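Local atomic coordinates of trichothecene 3-O-acetyltransferase (Gibberella zeae, PDB entry 2RKT), a protein that probably transfers an acetyl group from acetyl-CoA to the 3-hydroxyl of trichothecene toxins such as deoxynivalenol and T-2, as a BAHD-superfamily enzyme. Residues A159-G164 against L309-T314; F290-D295 against V376-W381. All coordinates share one frame; numbering follows the deposited sequence.

Contact 1: A159-G164 against L309-T314; sequences AMDMVG and LLQNMT
Asp161 reaches across to Leu309 and Leu310 at the centre of this buried contact, with Leu309 its main apolar partner. Its CB lies 3.4 Å from Leu309 CD2, a branch that leans over the turn into helix 162-176, while its carboxylate is shared between two backbone amides. OD2 accepts from Leu310 N at 2.9 Å (156° at the hydrogen), the donor standing well above the carboxylate plane. OD1 turns to its own chain and takes Gly164 N at 2.8 Å, the N-cap bond of the helix. With CG lying between the backbone N and the carbonyl carbon (chi1 53°), the short acid can serve both; OD2 also forms a salt bridge with Arg297.

The packing is looser toward Gln311. There the side chain is partly exposed and bent at chi2, its OE1 3.7 Å from Asp161 CB, and a water bridges OE1 to Met162 N at 3.1 Å from each; the flexible amide suits this place because OE1 can accept from water. Asp161 stands four residues after His157, the spacing of the HXXXD motif of BAHD acyltransferases, in which the aspartate is typically structural and paired with an arginine.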
loop_
_atom_site.group_PDB
_atom_site.type_symbol
_atom_site.label_atom_id
_atom_site.label_comp_id
_atom_site.label_asym_id
_atom_site.label_seq_id
_atom_site.Cartn_x
_atom_site.Cartn_y
_atom_site.Cartn_z
ATOM N N ALA A 159 -5.449 0.891 -11.077
ATOM C CA ALA A 159 -6.816 1.305 -10.774
ATOM C C ALA A 159 -6.966 1.980 -9.399
ATOM O O ALA A 159 -7.920 2.728 -9.189
ATOM C CB ALA A 159 -7.784 0.100 -10.894
HETATM N N MSE A 160 -6.041 1.760 -8.461
HETATM C CA MSE A 160 -6.249 2.314 -7.115
HETATM C C MSE A 160 -4.958 2.367 -6.330
HETATM O O MSE A 160 -4.133 1.435 -6.397
HETATM C CB MSE A 160 -7.306 1.502 -6.308
HETATM C CG MSE A 160 -6.933 0.022 -6.018
HETATM SE SE MSE A 160 -8.522 -0.971 -5.419
HETATM C CE MSE A 160 -9.022 -1.232 -7.193
ATOM N N ASP A 161 -4.794 3.447 -5.586
ATOM C CA ASP A 161 -3.785 3.506 -4.538
ATOM C C ASP A 161 -4.482 2.980 -3.297
ATOM O O ASP A 161 -5.650 2.568 -3.368
ATOM C CB ASP A 161 -3.212 4.950 -4.367
ATOM C CG ASP A 161 -4.297 6.011 -4.157
ATOM O OD1 ASP A 161 -5.409 5.660 -3.720
ATOM O OD2 ASP A 161 -4.063 7.214 -4.411
HETATM N N MSE A 162 -3.809 2.998 -2.148
HETATM C CA MSE A 162 -4.368 2.358 -0.970
HETATM C C MSE A 162 -5.525 3.177 -0.389
HETATM O O MSE A 162 -6.454 2.649 0.172
HETATM C CB MSE A 162 -3.301 2.052 0.092
HETATM C CG MSE A 162 -3.887 1.546 1.418
HETATM SE SE MSE A 162 -5.058 -0.078 1.209
HETATM C CE MSE A 162 -3.817 -1.493 1.506
ATOM N N VAL A 163 -5.453 4.480 -0.524
ATOM C CA VAL A 163 -6.567 5.351 -0.123
ATOM C C VAL A 163 -7.849 5.041 -0.947
ATOM O O VAL A 163 -8.955 4.978 -0.407
ATOM C CB VAL A 163 -6.129 6.853 -0.264
ATOM C CG1 VAL A 163 -7.334 7.766 -0.186
ATOM C CG2 VAL A 163 -5.080 7.180 0.808
ATOM N N GLY A 164 -7.682 4.811 -2.241
ATOM C CA GLY A 164 -8.811 4.458 -3.103
ATOM C C GLY A 164 -9.301 3.051 -2.833
ATOM O O GLY A 164 -10.520 2.793 -2.782
ATOM N N LEU A 309 -6.197 6.311 -8.349
ATOM C CA LEU A 309 -4.784 6.442 -7.964
ATOM C C LEU A 309 -4.453 7.927 -8.061
ATOM O O LEU A 309 -4.316 8.476 -9.160
ATOM C CB LEU A 309 -3.892 5.625 -8.915
ATOM C CG LEU A 309 -2.376 5.462 -8.668
ATOM C CD1 LEU A 309 -1.693 6.765 -8.348
ATOM C CD2 LEU A 309 -2.131 4.602 -7.559
ATOM N N LEU A 310 -4.372 8.567 -6.913
ATOM C CA LEU A 310 -4.054 9.996 -6.814
ATOM C C LEU A 310 -3.100 10.162 -5.651
ATOM O O LEU A 310 -3.480 10.494 -4.522
ATOM C CB LEU A 310 -5.309 10.851 -6.617
ATOM C CG LEU A 310 -5.174 12.392 -6.702
ATOM C CD1 LEU A 310 -4.185 12.885 -7.790
ATOM C CD2 LEU A 310 -6.532 13.052 -6.860
ATOM N N GLN A 311 -1.830 9.951 -5.972
ATOM C CA GLN A 311 -0.794 9.857 -4.974
ATOM C C GLN A 311 0.538 10.385 -5.549
ATOM O O GLN A 311 0.774 10.271 -6.742
ATOM C CB GLN A 311 -0.620 8.367 -4.678
ATOM C CG GLN A 311 -0.002 8.042 -3.340
ATOM C CD GLN A 311 0.830 6.787 -3.463
ATOM O OE1 GLN A 311 0.341 5.760 -3.910
ATOM N NE2 GLN A 311 2.120 6.887 -3.132
ATOM N N ASN A 312 1.419 10.908 -4.700
ATOM C CA ASN A 312 2.778 11.247 -5.159
ATOM C C ASN A 312 3.756 10.838 -4.067
ATOM O O ASN A 312 3.381 10.152 -3.109
ATOM C CB ASN A 312 2.882 12.769 -5.469
ATOM C CG ASN A 312 3.944 13.116 -6.561
ATOM O OD1 ASN A 312 4.881 12.345 -6.843
ATOM N ND2 ASN A 312 3.780 14.294 -7.166
HETATM N N MSE A 313 4.993 11.280 -4.204
HETATM C CA MSE A 313 5.985 11.082 -3.167
HETATM C C MSE A 313 6.700 12.401 -2.885
HETATM O O MSE A 313 6.781 13.274 -3.753
HETATM C CB MSE A 313 6.980 9.995 -3.568
HETATM C CG MSE A 313 6.384 8.573 -3.538
HETATM SE SE MSE A 313 7.668 7.157 -3.526
HETATM C CE MSE A 313 7.377 6.531 -1.708
ATOM N N THR A 314 7.167 12.567 -1.669
ATOM C CA THR A 314 8.145 13.612 -1.427
ATOM C C THR A 314 9.500 12.915 -1.248
ATOM O O THR A 314 9.545 11.712 -0.967
ATOM C CB THR A 314 7.782 14.580 -0.286
ATOM O OG1 THR A 314 7.619 13.861 0.950
ATOM C CG2 THR A 314 6.517 15.325 -0.640
HETATM O O HOH W 1 -0.795 3.479 -2.164
#

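Contact 2: F290-D295 against V376-W381; sequences FCRAVD and VMLSSW
The Phe290 ring slants across Val376 and Leu378: CE1 approaches Val376 CG1 at 3.4 Å, and CZ meets Leu378 CB at 3.9 Å. Arg292 CB sits at the ring's edge, in its plane, and the ring of Trp271 from helix 262-278 also meets it. Having CG anti to the backbone N (chi1 -165°) swings the phenyl toward the neighbouring strand, where a branched valine and a leucine offer it broad apolar surface. The second flat group, the Trp381 indole, has Ser379 O above one face, displaced toward the rim, and its ring meets Tyr414.

Beneath these side chains the strands run parallel, their axes 12° apart. Cys291 bonds in both directions, from its N to Val376 O at 2.7 Å and from Leu378 N to its O at 2.9 Å; Ala293 N gives a nearly straight bond of 2.9 Å to Leu378 O. On the face opposite Phe290 and Leu378, Cys291 and Met377, a selenomethionine, stand side by side in register. Further on, the small Ala293 lets its CB come within 3.5 Å of Ser379 OG.

Past Ala293 the direct ladder ends. A water donates to Ala293 O at 3.0 Å and accepts from Ser380 N at 2.7 Å, with a weak third bond to Leu378 O, and so supplies the next rung. In one of its two conformers Arg292 lays its CG beside Leu378 CD2 and its guanidinium forms a salt bridge with Asp264, so its aliphatic part extends the apolar patch while its charge is paired. The chemistry changes along the strands: an apolar face under helix 262-278 and nearly straight backbone hydrogen bonds at the Phe290 end give way to small residues, hydroxyls and bridging water where the strands part.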
loop_
_atom_site.group_PDB
_atom_site.type_symbol
_atom_site.label_atom_id
_atom_site.label_comp_id
_atom_site.label_asym_id
_atom_site.label_seq_id
_atom_site.Cartn_x
_atom_site.Cartn_y
_atom_site.Cartn_z
ATOM N N PHE A 290 15.174 9.374 1.312
ATOM C CA PHE A 290 13.908 8.944 1.889
ATOM C C PHE A 290 12.757 9.329 0.944
ATOM O O PHE A 290 12.566 10.498 0.633
ATOM C CB PHE A 290 13.653 9.594 3.226
ATOM C CG PHE A 290 12.555 8.923 4.028
ATOM C CD1 PHE A 290 12.879 8.036 5.036
ATOM C CD2 PHE A 290 11.198 9.217 3.785
ATOM C CE1 PHE A 290 11.889 7.417 5.801
ATOM C CE2 PHE A 290 10.191 8.612 4.542
ATOM C CZ PHE A 290 10.536 7.701 5.544
ATOM N N CYS A 291 12.005 8.334 0.503
ATOM C CA CYS A 291 10.912 8.560 -0.428
ATOM C C CYS A 291 9.639 8.308 0.376
ATOM O O CYS A 291 9.491 7.261 0.990
ATOM C CB CYS A 291 11.001 7.587 -1.611
ATOM S SG CYS A 291 12.533 7.596 -2.621
ATOM N N ARG A 292 8.716 9.260 0.358
ATOM C CA ARG A 292 7.543 9.207 1.237
ATOM C C ARG A 292 6.267 9.376 0.426
ATOM O O ARG A 292 6.068 10.430 -0.194
ATOM C CB ARG A 292 7.602 10.300 2.312
ATOM C CG ARG A 292 7.451 9.734 3.729
ATOM C CD ARG A 292 6.433 10.426 4.624
ATOM N NE ARG A 292 6.729 11.820 4.914
ATOM C CZ ARG A 292 6.393 12.463 6.032
ATOM N NH1 ARG A 292 5.764 11.852 7.032
ATOM N NH2 ARG A 292 6.708 13.731 6.149
ATOM N N ALA A 293 5.409 8.350 0.443
ATOM C CA ALA A 293 4.107 8.458 -0.245
ATOM C C ALA A 293 3.199 9.475 0.423
ATOM O O ALA A 293 3.128 9.556 1.649
ATOM C CB ALA A 293 3.417 7.109 -0.330
ATOM N N VAL A 294 2.486 10.229 -0.398
ATOM C CA VAL A 294 1.561 11.269 0.062
ATOM C C VAL A 294 0.296 11.183 -0.796
ATOM O O VAL A 294 0.336 11.246 -2.026
ATOM C CB VAL A 294 2.159 12.721 -0.045
ATOM C CG1 VAL A 294 1.156 13.785 0.534
ATOM C CG2 VAL A 294 3.525 12.843 0.667
ATOM N N ASP A 295 -0.830 10.987 -0.141
ATOM C CA ASP A 295 -2.144 11.088 -0.811
ATOM C C ASP A 295 -2.311 12.491 -1.414
ATOM O O ASP A 295 -2.319 13.476 -0.681
ATOM C CB ASP A 295 -3.247 10.830 0.220
ATOM C CG ASP A 295 -4.643 10.932 -0.372
ATOM O OD1 ASP A 295 -4.770 10.875 -1.606
ATOM O OD2 ASP A 295 -5.615 11.017 0.417
ATOM N N VAL A 376 15.239 4.694 1.674
ATOM C CA VAL A 376 14.034 4.175 2.327
ATOM C C VAL A 376 12.854 4.570 1.434
ATOM O O VAL A 376 12.684 5.748 1.115
ATOM C CB VAL A 376 13.810 4.741 3.787
ATOM C CG1 VAL A 376 12.409 4.386 4.299
ATOM C CG2 VAL A 376 14.884 4.255 4.777
HETATM N N MSE A 377 12.042 3.586 1.040
HETATM C CA MSE A 377 10.820 3.872 0.268
HETATM C C MSE A 377 9.573 3.510 1.091
HETATM O O MSE A 377 9.178 2.347 1.128
HETATM C CB MSE A 377 10.851 3.116 -1.046
HETATM C CG MSE A 377 12.135 3.398 -1.865
HETATM SE SE MSE A 377 12.234 2.156 -3.307
HETATM C CE MSE A 377 12.369 0.504 -2.314
ATOM N N LEU A 378 8.976 4.531 1.723
ATOM C CA LEU A 378 7.873 4.345 2.680
ATOM C C LEU A 378 6.509 4.734 2.134
ATOM O O LEU A 378 6.324 5.856 1.662
ATOM C CB LEU A 378 8.084 5.162 3.972
ATOM C CG LEU A 378 6.846 5.191 4.908
ATOM C CD1 LEU A 378 6.775 3.926 5.693
ATOM C CD2 LEU A 378 6.816 6.377 5.840
ATOM N N SER A 379 5.526 3.842 2.301
ATOM C CA SER A 379 4.121 4.231 2.103
ATOM C C SER A 379 3.348 3.962 3.377
ATOM O O SER A 379 3.145 2.805 3.749
ATOM C CB SER A 379 3.500 3.458 0.941
ATOM O OG SER A 379 4.195 3.745 -0.270
ATOM N N SER A 380 2.925 5.023 4.046
ATOM C CA SER A 380 2.148 4.874 5.265
ATOM C C SER A 380 0.653 4.714 4.952
ATOM O O SER A 380 0.040 5.545 4.264
ATOM C CB SER A 380 2.330 6.100 6.134
ATOM O OG SER A 380 1.437 6.052 7.229
ATOM N N TRP A 381 0.056 3.658 5.506
ATOM C CA TRP A 381 -1.382 3.445 5.388
ATOM C C TRP A 381 -2.009 3.714 6.739
ATOM O O TRP A 381 -3.072 3.222 7.006
ATOM C CB TRP A 381 -1.669 1.977 5.006
ATOM C CG TRP A 381 -1.070 1.573 3.711
ATOM C CD1 TRP A 381 -0.729 2.385 2.679
ATOM C CD2 TRP A 381 -0.769 0.233 3.295
ATOM N NE1 TRP A 381 -0.214 1.653 1.652
ATOM C CE2 TRP A 381 -0.267 0.319 1.982
ATOM C CE3 TRP A 381 -0.948 -1.044 3.888
ATOM C CZ2 TRP A 381 0.127 -0.810 1.250
ATOM C CZ3 TRP A 381 -0.552 -2.160 3.173
ATOM C CH2 TRP A 381 -0.019 -2.027 1.860
HETATM O O HOH W 2 4.038 7.409 3.557
#

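Both contacts meet in the same mixed sheet: strand 287-295 lies between 311-319 and 376-380, and backbone hydrogen bonds such as Thr314 N to Arg292 O join the two contacts directly. Contact 1 is the more deeply buried, yet its chemistry is polar, one carboxylate fastening a helix start to the beginning of the edge strand 311-319. Contact 2 lies within the sheet and relies on a series of backbone hydrogen bonds and apolar side chains, with a partly exposed end. Arg297 connects them, since its NH1 forms salt bridges with both Asp161 and Asp295. In both, water enters only toward the less buried end.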